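Local coordinates for protein BCAM1869 (Burkholderia cenocepacia, PDB 4O2H) that is an RsaM-family protein that probably regulates transcription in quorum sensing and associates with a second copy of itself, at residues P7-P13 with A67-A72; H35-L40 with A131-L136; D54-Y60 with W78-R84. All blocks are in the same frame, centred on the assembly; numbering follows the deposited sequence.

Contact 1: residues P7-P13 with A67-A72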
loop_
_atom_site.group_PDB
_atom_site.type_symbol
_atom_site.label_atom_id
_atom_site.label_comp_id
_atom_site.label_asym_id
_atom_site.label_seq_id
_atom_site.Cartn_x
_atom_site.Cartn_y
_atom_site.Cartn_z
ATOM N N PRO A 7 25.203 -15.320 -16.534
ATOM C CA PRO A 7 24.057 -14.449 -16.189
ATOM C C PRO A 7 23.877 -14.226 -14.690
ATOM O O PRO A 7 23.277 -13.229 -14.322
ATOM C CB PRO A 7 22.854 -15.197 -16.763
ATOM C CG PRO A 7 23.420 -16.024 -17.871
ATOM C CD PRO A 7 24.771 -16.454 -17.382
ATOM N N LEU A 8 24.421 -15.121 -13.839
ATOM C CA LEU A 8 24.332 -15.058 -12.372
ATOM C C LEU A 8 25.078 -13.854 -11.775
ATOM O O LEU A 8 24.834 -13.482 -10.623
ATOM C CB LEU A 8 24.883 -16.350 -11.743
ATOM C CG LEU A 8 24.153 -17.661 -12.074
ATOM C CD1 LEU A 8 25.036 -18.863 -11.766
ATOM C CD2 LEU A 8 22.805 -17.763 -11.350
ATOM N N LEU A 9 25.992 -13.263 -12.550
ATOM C CA LEU A 9 26.791 -12.109 -12.134
ATOM C C LEU A 9 26.501 -10.901 -13.029
ATOM O O LEU A 9 27.220 -9.909 -12.972
ATOM C CB LEU A 9 28.297 -12.465 -12.124
ATOM C CG LEU A 9 28.753 -13.379 -10.972
ATOM C CD1 LEU A 9 30.098 -13.996 -11.262
ATOM C CD2 LEU A 9 28.736 -12.648 -9.610
ATOM N N HIS A 10 25.422 -10.968 -13.824
ATOM C CA HIS A 10 24.977 -9.847 -14.652
ATOM C C HIS A 10 24.477 -8.724 -13.714
ATOM O O HIS A 10 24.044 -9.032 -12.595
ATOM C CB HIS A 10 23.882 -10.292 -15.649
ATOM C CG HIS A 10 24.415 -10.856 -16.938
ATOM N ND1 HIS A 10 23.611 -10.957 -18.065
ATOM C CD2 HIS A 10 25.650 -11.327 -17.244
ATOM C CE1 HIS A 10 24.384 -11.467 -19.015
ATOM N NE2 HIS A 10 25.618 -11.706 -18.569
ATOM N N PRO A 11 24.590 -7.425 -14.077
ATOM C CA PRO A 11 24.152 -6.377 -13.129
ATOM C C PRO A 11 22.680 -6.503 -12.701
ATOM O O PRO A 11 21.848 -6.916 -13.509
ATOM C CB PRO A 11 24.372 -5.063 -13.901
ATOM C CG PRO A 11 24.613 -5.451 -15.336
ATOM C CD PRO A 11 25.132 -6.848 -15.329
ATOM N N VAL A 12 22.378 -6.181 -11.432
ATOM C CA VAL A 12 20.994 -6.088 -10.922
ATOM C C VAL A 12 20.487 -4.757 -11.510
ATOM O O VAL A 12 21.017 -3.715 -11.138
ATOM C CB VAL A 12 20.899 -6.156 -9.367
ATOM C CG1 VAL A 12 19.455 -5.981 -8.876
ATOM C CG2 VAL A 12 21.495 -7.451 -8.831
ATOM N N PRO A 13 19.614 -4.750 -12.538
ATOM C CA PRO A 13 19.205 -3.454 -13.107
ATOM C C PRO A 13 18.214 -2.724 -12.226
ATOM O O PRO A 13 17.383 -3.335 -11.570
ATOM C CB PRO A 13 18.554 -3.830 -14.445
ATOM C CG PRO A 13 18.166 -5.278 -14.318
ATOM C CD PRO A 13 18.850 -5.876 -13.126
ATOM N N ALA A 67 14.296 -8.405 -6.890
ATOM C CA ALA A 67 15.427 -8.124 -7.760
ATOM C C ALA A 67 16.395 -9.314 -7.789
ATOM O O ALA A 67 16.467 -10.082 -6.830
ATOM C CB ALA A 67 16.146 -6.856 -7.301
ATOM N N GLY A 68 17.126 -9.424 -8.893
ATOM C CA GLY A 68 18.118 -10.457 -9.173
ATOM C C GLY A 68 18.926 -10.033 -10.378
ATOM O O GLY A 68 18.672 -8.963 -10.947
ATOM N N ALA A 69 19.910 -10.847 -10.770
ATOM C CA ALA A 69 20.760 -10.562 -11.921
ATOM C C ALA A 69 19.932 -10.439 -13.205
ATOM O O ALA A 69 19.222 -11.365 -13.566
ATOM C CB ALA A 69 21.797 -11.653 -12.069
ATOM N N GLY A 70 19.973 -9.268 -13.832
ATOM C CA GLY A 70 19.229 -8.966 -15.053
ATOM C C GLY A 70 17.724 -8.898 -14.868
ATOM O O GLY A 70 16.985 -8.920 -15.858
ATOM N N VAL A 71 17.256 -8.842 -13.585
ATOM C CA VAL A 71 15.847 -8.802 -13.175
ATOM C C VAL A 71 15.641 -7.609 -12.205
ATOM O O VAL A 71 16.136 -7.620 -11.069
ATOM C CB VAL A 71 15.392 -10.153 -12.569
ATOM C CG1 VAL A 71 13.955 -10.083 -12.036
ATOM C CG2 VAL A 71 15.521 -11.280 -13.591
ATOM N N ALA A 72 14.923 -6.578 -12.665
ATOM C CA ALA A 72 14.696 -5.408 -11.833
ATOM C C ALA A 72 13.564 -5.656 -10.807
ATOM O O ALA A 72 12.686 -6.505 -11.009
ATOM C CB ALA A 72 14.385 -4.186 -12.698
#
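A type II beta turn, Gly68 to Val71, lies in the connection between strands 55-65 and 74-83, and the N-terminal arm 7-13 drapes across it. The turn is closed within itself in both directions, Gly68 N to Val71 O and Val71 N to Gly68 O, each at 3.0 Å. Gly70 takes its third position with phi 68°, where a glycine fits readily.

Ala69 at the second position is the residue most covered by the arm. Its CB enters the curve that the arm makes around residues 7-10 and meets main-chain oxygens: Ala69 CB lies 3.1 Å from Pro7 O, 3.5 Å from His10 O and 3.8 Å from Leu8 O. The surroundings of this methyl are thus largely carbonyl. Beyond it the arm runs on as extended chain. Pro11 O accepts a hydrogen bond from Gly70 N at 3.0 Å, the one such bond between the two segments.

Val12 passes over the side of the turn, its CA 3.7 Å from Gly68 O and its CG1 3.8 Å from Ala67 CB. The second subunit packs against the same region, Asn140 of that subunit against Val12 and His139 of that subunit against Ala67, so this surface contact forms part of the boundary with the second subunit.

Pro13, covered about as much as Ala69, sets its ring against the closing end of the turn: Pro13 CD is 3.4 Å from Val71 N, and Pro13 CG is 4.3 Å from Ala72 CB. Its carbonyl receives a CA-H...O contact, Ala72 CA to Pro13 O at 3.4 Å.

Contact 2: residues H35-L40 with A131-L136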
loop_
_atom_site.group_PDB
_atom_site.type_symbol
_atom_site.label_atom_id
_atom_site.label_comp_id
_atom_site.label_asym_id
_atom_site.label_seq_id
_atom_site.Cartn_x
_atom_site.Cartn_y
_atom_site.Cartn_z
ATOM N N HIS A 35 2.547 -11.814 -3.566
ATOM C CA HIS A 35 1.773 -11.002 -2.632
ATOM C C HIS A 35 2.688 -10.578 -1.488
ATOM O O HIS A 35 3.419 -11.400 -0.959
ATOM C CB HIS A 35 0.543 -11.776 -2.093
ATOM C CG HIS A 35 -0.121 -11.109 -0.919
ATOM N ND1 HIS A 35 0.329 -11.315 0.377
ATOM C CD2 HIS A 35 -1.120 -10.198 -0.890
ATOM C CE1 HIS A 35 -0.437 -10.562 1.146
ATOM N NE2 HIS A 35 -1.333 -9.888 0.432
ATOM N N VAL A 36 2.592 -9.314 -1.072
ATOM C CA VAL A 36 3.401 -8.740 0.012
ATOM C C VAL A 36 2.461 -8.361 1.148
ATOM O O VAL A 36 2.700 -8.752 2.282
ATOM C CB VAL A 36 4.230 -7.525 -0.498
ATOM C CG1 VAL A 36 5.096 -6.915 0.599
ATOM C CG2 VAL A 36 5.096 -7.897 -1.711
ATOM N N ALA A 37 1.397 -7.590 0.860
ATOM C CA ALA A 37 0.490 -7.141 1.916
ATOM C C ALA A 37 -0.845 -6.743 1.360
ATOM O O ALA A 37 -0.963 -6.318 0.231
ATOM C CB ALA A 37 1.103 -5.972 2.712
ATOM N N SER A 38 -1.864 -6.929 2.172
ATOM C CA SER A 38 -3.253 -6.609 1.892
ATOM C C SER A 38 -3.876 -6.149 3.197
ATOM O O SER A 38 -3.458 -6.582 4.263
ATOM C CB SER A 38 -3.981 -7.824 1.323
ATOM O OG SER A 38 -3.479 -8.249 0.065
ATOM N N GLY A 39 -4.831 -5.249 3.111
ATOM C CA GLY A 39 -5.546 -4.760 4.274
ATOM C C GLY A 39 -6.855 -4.134 3.887
ATOM O O GLY A 39 -7.112 -3.881 2.708
ATOM N N LEU A 40 -7.703 -3.929 4.882
ATOM C CA LEU A 40 -9.008 -3.325 4.689
ATOM C C LEU A 40 -8.902 -1.808 4.781
ATOM O O LEU A 40 -8.072 -1.302 5.537
ATOM C CB LEU A 40 -10.004 -3.862 5.748
ATOM C CG LEU A 40 -10.225 -5.394 5.721
ATOM C CD1 LEU A 40 -11.296 -5.806 6.729
ATOM C CD2 LEU A 40 -10.541 -5.925 4.284
ATOM N N ALA A 131 -4.772 -14.908 -2.978
ATOM C CA ALA A 131 -3.770 -14.458 -2.001
ATOM C C ALA A 131 -4.239 -13.250 -1.160
ATOM O O ALA A 131 -3.863 -13.140 0.003
ATOM C CB ALA A 131 -2.453 -14.156 -2.682
ATOM N N VAL A 132 -5.076 -12.380 -1.710
ATOM C CA VAL A 132 -5.630 -11.260 -0.944
ATOM C C VAL A 132 -6.546 -11.792 0.178
ATOM O O VAL A 132 -6.335 -11.444 1.347
ATOM C CB VAL A 132 -6.355 -10.253 -1.868
ATOM C CG1 VAL A 132 -7.229 -9.254 -1.093
ATOM C CG2 VAL A 132 -5.343 -9.539 -2.762
ATOM N N ALA A 133 -7.496 -12.678 -0.152
ATOM C CA ALA A 133 -8.442 -13.227 0.846
ATOM C C ALA A 133 -7.690 -13.991 1.926
ATOM O O ALA A 133 -7.972 -13.836 3.110
ATOM C CB ALA A 133 -9.459 -14.123 0.171
ATOM N N SER A 134 -6.681 -14.746 1.513
ATOM C CA SER A 134 -5.815 -15.517 2.397
ATOM C C SER A 134 -5.128 -14.606 3.414
ATOM O O SER A 134 -5.172 -14.894 4.611
ATOM C CB SER A 134 -4.768 -16.270 1.574
ATOM O OG SER A 134 -4.017 -17.148 2.395
ATOM N N ALA A 135 -4.538 -13.482 2.945
ATOM C CA ALA A 135 -3.848 -12.548 3.836
ATOM C C ALA A 135 -4.834 -11.901 4.799
ATOM O O ALA A 135 -4.505 -11.694 5.959
ATOM C CB ALA A 135 -3.128 -11.481 3.029
ATOM N N LEU A 136 -6.029 -11.547 4.297
ATOM C CA LEU A 136 -7.093 -10.924 5.092
ATOM C C LEU A 136 -7.522 -11.820 6.243
ATOM O O LEU A 136 -7.846 -11.309 7.319
ATOM C CB LEU A 136 -8.308 -10.599 4.216
ATOM C CG LEU A 136 -8.134 -9.504 3.169
ATOM C CD1 LEU A 136 -9.438 -9.247 2.509
ATOM C CD2 LEU A 136 -7.565 -8.193 3.770
#
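His35 lays its imidazole along the turn from Ala131 to Ala135 of helix 128-138, with Ala131 O over one ring face, His35 CE1 3.4 Å from Ala135 CB, and His35 CB 3.9 Å from Ala131 CB. The ring is held from its own strand by a hydrogen bond of 2.7 Å between His35 NE2 and Ser38 OG, and it meets Trp63 edge-to-face. This is a helix packed across one face of an antiparallel sheet: the axes of 35-40 and 131-136 approach to 7.6 Å at 68°. Between His35 and Ser38 the strand carries a classic beta bulge, Val36 and Ala37 both facing Glu62; Val36 and Ala37 also pack on Ala37 and Val36 of the second subunit. Further along, Ser38 OG touches Val132 CG2 at 3.6 Å. Gly39 has no side chain, and its CA sits 4.0 Å from Leu136 CD2. Leu136 CD2 also reaches Leu40 CD2 at 3.8 Å, and both leucines rest on Trp80.

Contact 3: residues D54-Y60 with W78-R84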
loop_
_atom_site.group_PDB
_atom_site.type_symbol
_atom_site.label_atom_id
_atom_site.label_comp_id
_atom_site.label_asym_id
_atom_site.label_seq_id
_atom_site.Cartn_x
_atom_site.Cartn_y
_atom_site.Cartn_z
ATOM N N ASP A 54 -22.191 -2.025 -4.564
ATOM C CA ASP A 54 -22.584 -2.928 -3.481
ATOM C C ASP A 54 -21.372 -3.806 -3.054
ATOM O O ASP A 54 -21.265 -4.983 -3.430
ATOM C CB ASP A 54 -23.812 -3.796 -3.859
ATOM C CG ASP A 54 -24.471 -4.460 -2.651
ATOM O OD1 ASP A 54 -24.201 -4.018 -1.506
ATOM O OD2 ASP A 54 -25.250 -5.422 -2.848
ATOM N N ALA A 55 -20.451 -3.202 -2.281
ATOM C CA ALA A 55 -19.240 -3.890 -1.838
ATOM C C ALA A 55 -19.353 -4.348 -0.389
ATOM O O ALA A 55 -19.818 -3.608 0.476
ATOM C CB ALA A 55 -18.021 -2.995 -2.015
ATOM N N ARG A 56 -18.923 -5.584 -0.142
ATOM C CA ARG A 56 -18.871 -6.178 1.194
ATOM C C ARG A 56 -17.642 -5.669 1.946
ATOM O O ARG A 56 -17.723 -5.357 3.126
ATOM C CB ARG A 56 -18.780 -7.699 1.059
ATOM C CG ARG A 56 -20.098 -8.410 1.216
ATOM C CD ARG A 56 -19.938 -9.853 0.774
ATOM N NE ARG A 56 -19.050 -10.595 1.665
ATOM C CZ ARG A 56 -18.464 -11.734 1.330
ATOM N NH1 ARG A 56 -18.673 -12.269 0.133
ATOM N NH2 ARG A 56 -17.650 -12.345 2.183
ATOM N N LEU A 57 -16.480 -5.662 1.250
ATOM C CA LEU A 57 -15.187 -5.217 1.764
ATOM C C LEU A 57 -14.452 -4.426 0.695
ATOM O O LEU A 57 -14.680 -4.646 -0.502
ATOM C CB LEU A 57 -14.291 -6.418 2.168
ATOM C CG LEU A 57 -14.720 -7.417 3.236
ATOM C CD1 LEU A 57 -13.764 -8.616 3.215
ATOM C CD2 LEU A 57 -14.723 -6.775 4.653
ATOM N N ALA A 58 -13.513 -3.572 1.123
ATOM C CA ALA A 58 -12.644 -2.845 0.238
ATOM C C ALA A 58 -11.313 -2.666 0.907
ATOM O O ALA A 58 -11.241 -2.552 2.137
ATOM C CB ALA A 58 -13.246 -1.499 -0.124
ATOM N N GLY A 59 -10.259 -2.581 0.106
ATOM C CA GLY A 59 -8.938 -2.377 0.667
ATOM C C GLY A 59 -7.868 -2.232 -0.371
ATOM O O GLY A 59 -8.145 -2.086 -1.567
ATOM N N TYR A 60 -6.639 -2.336 0.113
ATOM C CA TYR A 60 -5.405 -2.231 -0.625
ATOM C C TYR A 60 -4.721 -3.603 -0.676
ATOM O O TYR A 60 -5.009 -4.505 0.120
ATOM C CB TYR A 60 -4.484 -1.166 0.037
ATOM C CG TYR A 60 -3.739 -1.679 1.257
ATOM C CD1 TYR A 60 -2.522 -2.350 1.127
ATOM C CD2 TYR A 60 -4.266 -1.527 2.542
ATOM C CE1 TYR A 60 -1.859 -2.874 2.237
ATOM C CE2 TYR A 60 -3.587 -2.010 3.666
ATOM C CZ TYR A 60 -2.404 -2.718 3.500
ATOM O OH TYR A 60 -1.732 -3.243 4.578
ATOM N N TRP A 78 -2.728 -1.958 -5.814
ATOM C CA TRP A 78 -4.033 -1.501 -6.262
ATOM C C TRP A 78 -5.025 -1.579 -5.117
ATOM O O TRP A 78 -4.780 -2.246 -4.091
ATOM C CB TRP A 78 -4.539 -2.336 -7.482
ATOM C CG TRP A 78 -4.793 -3.795 -7.172
ATOM C CD1 TRP A 78 -6.010 -4.383 -6.928
ATOM C CD2 TRP A 78 -3.832 -4.872 -7.236
ATOM N NE1 TRP A 78 -5.861 -5.741 -6.795
ATOM C CE2 TRP A 78 -4.537 -6.074 -6.982
ATOM C CE3 TRP A 78 -2.437 -4.930 -7.437
ATOM C CZ2 TRP A 78 -3.891 -7.320 -6.906
ATOM C CZ3 TRP A 78 -1.797 -6.153 -7.329
ATOM C CH2 TRP A 78 -2.522 -7.338 -7.095
ATOM N N ASP A 79 -6.157 -0.905 -5.318
ATOM C CA ASP A 79 -7.340 -0.960 -4.461
ATOM C C ASP A 79 -8.293 -1.978 -5.028
ATOM O O ASP A 79 -8.442 -2.102 -6.260
ATOM C CB ASP A 79 -8.026 0.414 -4.327
ATOM C CG ASP A 79 -7.256 1.434 -3.513
ATOM O OD1 ASP A 79 -6.269 1.045 -2.836
ATOM O OD2 ASP A 79 -7.645 2.613 -3.529
ATOM N N TRP A 80 -8.922 -2.743 -4.132
ATOM C CA TRP A 80 -9.886 -3.778 -4.536
ATOM C C TRP A 80 -11.172 -3.659 -3.720
ATOM O O TRP A 80 -11.204 -2.986 -2.712
ATOM C CB TRP A 80 -9.281 -5.192 -4.378
ATOM C CG TRP A 80 -8.805 -5.441 -2.972
ATOM C CD1 TRP A 80 -7.549 -5.223 -2.489
ATOM C CD2 TRP A 80 -9.614 -5.813 -1.837
ATOM N NE1 TRP A 80 -7.518 -5.443 -1.135
ATOM C CE2 TRP A 80 -8.774 -5.800 -0.706
ATOM C CE3 TRP A 80 -10.971 -6.182 -1.673
ATOM C CZ2 TRP A 80 -9.248 -6.096 0.581
ATOM C CZ3 TRP A 80 -11.437 -6.477 -0.400
ATOM C CH2 TRP A 80 -10.582 -6.442 0.709
ATOM N N TYR A 81 -12.214 -4.330 -4.157
ATOM C CA TYR A 81 -13.450 -4.456 -3.425
ATOM C C TYR A 81 -13.986 -5.832 -3.682
ATOM O O TYR A 81 -13.731 -6.440 -4.732
ATOM C CB TYR A 81 -14.498 -3.340 -3.674
ATOM C CG TYR A 81 -15.094 -3.234 -5.059
ATOM C CD1 TYR A 81 -16.242 -3.940 -5.400
ATOM C CD2 TYR A 81 -14.572 -2.346 -5.999
ATOM C CE1 TYR A 81 -16.814 -3.826 -6.666
ATOM C CE2 TYR A 81 -15.145 -2.211 -7.265
ATOM C CZ TYR A 81 -16.266 -2.956 -7.593
ATOM O OH TYR A 81 -16.847 -2.818 -8.828
ATOM N N LEU A 82 -14.710 -6.332 -2.696
ATOM C CA LEU A 82 -15.348 -7.617 -2.776
ATOM C C LEU A 82 -16.848 -7.380 -2.953
ATOM O O LEU A 82 -17.489 -6.829 -2.056
ATOM C CB LEU A 82 -15.016 -8.426 -1.498
ATOM C CG LEU A 82 -15.783 -9.734 -1.283
ATOM C CD1 LEU A 82 -15.455 -10.738 -2.390
ATOM C CD2 LEU A 82 -15.471 -10.277 0.063
ATOM N N GLU A 83 -17.407 -7.787 -4.120
ATOM C CA GLU A 83 -18.833 -7.637 -4.412
ATOM C C GLU A 83 -19.661 -8.511 -3.498
ATOM O O GLU A 83 -19.260 -9.640 -3.193
ATOM C CB GLU A 83 -19.163 -7.972 -5.864
ATOM C CG GLU A 83 -18.790 -6.887 -6.854
ATOM C CD GLU A 83 -19.778 -6.734 -7.994
ATOM O OE1 GLU A 83 -20.346 -7.765 -8.427
ATOM O OE2 GLU A 83 -20.002 -5.581 -8.436
ATOM N N ARG A 84 -20.782 -7.969 -3.017
ATOM C CA ARG A 84 -21.684 -8.691 -2.147
ATOM C C ARG A 84 -22.404 -9.809 -2.939
ATOM O O ARG A 84 -22.393 -10.968 -2.516
ATOM C CB ARG A 84 -22.691 -7.711 -1.515
ATOM C CG ARG A 84 -23.494 -8.269 -0.340
ATOM C CD ARG A 84 -24.464 -7.250 0.274
ATOM N NE ARG A 84 -23.866 -5.915 0.396
ATOM C CZ ARG A 84 -23.106 -5.502 1.408
ATOM N NH1 ARG A 84 -22.868 -6.307 2.440
ATOM N NH2 ARG A 84 -22.589 -4.277 1.403
#
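Trp80 lies flat beneath Gly59 in the antiparallel beta hairpin of strands 55-65 and 74-83. Gly59 CA makes a CH-pi contact 4.1 Å from the centroid of the Trp80 five-membered ring, and a CB here would clash with CZ2, so the glycine makes space for the indole. Leu57 CB extends the apolar patch, 3.8 Å from Trp80 CZ3, and Leu57 CD1 meets Leu82 CD2 at 4.0 Å. Helix 128-138 covers Trp80 through Trp128, Val132 and Leu136. On the other face Ala58 CB packs on Tyr81 CB at 4.2 Å, under helix 42-50.

The backbones pair at Gly59 and Trp80, with Gly59 N to Trp80 O at 3.0 Å and Trp80 N to Gly59 O at 2.8 Å. The indole adds a bond from Trp80 NE1 to Tyr60 O, also 3.0 Å, tying the side chain to the opposite strand. Toward the open end, Leu82 N donates to Leu57 O at 2.8 Å. The chain then turns a corner at Arg56, whose N still reaches Leu82 O at 2.7 Å.

At the exposed end the chemistry becomes ionic. Arg84 N bonds to Asp54 O at 3.1 Å, Arg56 CG lies over one face of the Arg84 guanidinium, and a salt bridge runs at the edge of that group, from Arg84 NE to Asp54 OD1 at 2.7 Å.

Contacts 2 and 3 are partly buried neighbours, their centres about 12 Å apart, while contact 1 is a surface contact about 28 Å and 36 Å from them, centre to centre. Strands 55-65 and 74-83 relate all three: contact 3 pairs them near the open end of the hairpin, contact 1 meets the loop that joins them, and contact 2 adds the neighbouring strand 34-40 and the helix above. Contacts 2 and 3 also touch through a probable backbone hydrogen bond, Tyr60 N to Gly39 O. Contact 3 combines strand pairing with a salt bridge, contact 2 is side-chain packing between helix and sheet, and contact 1 joins two loops by one backbone hydrogen bond and small side chains.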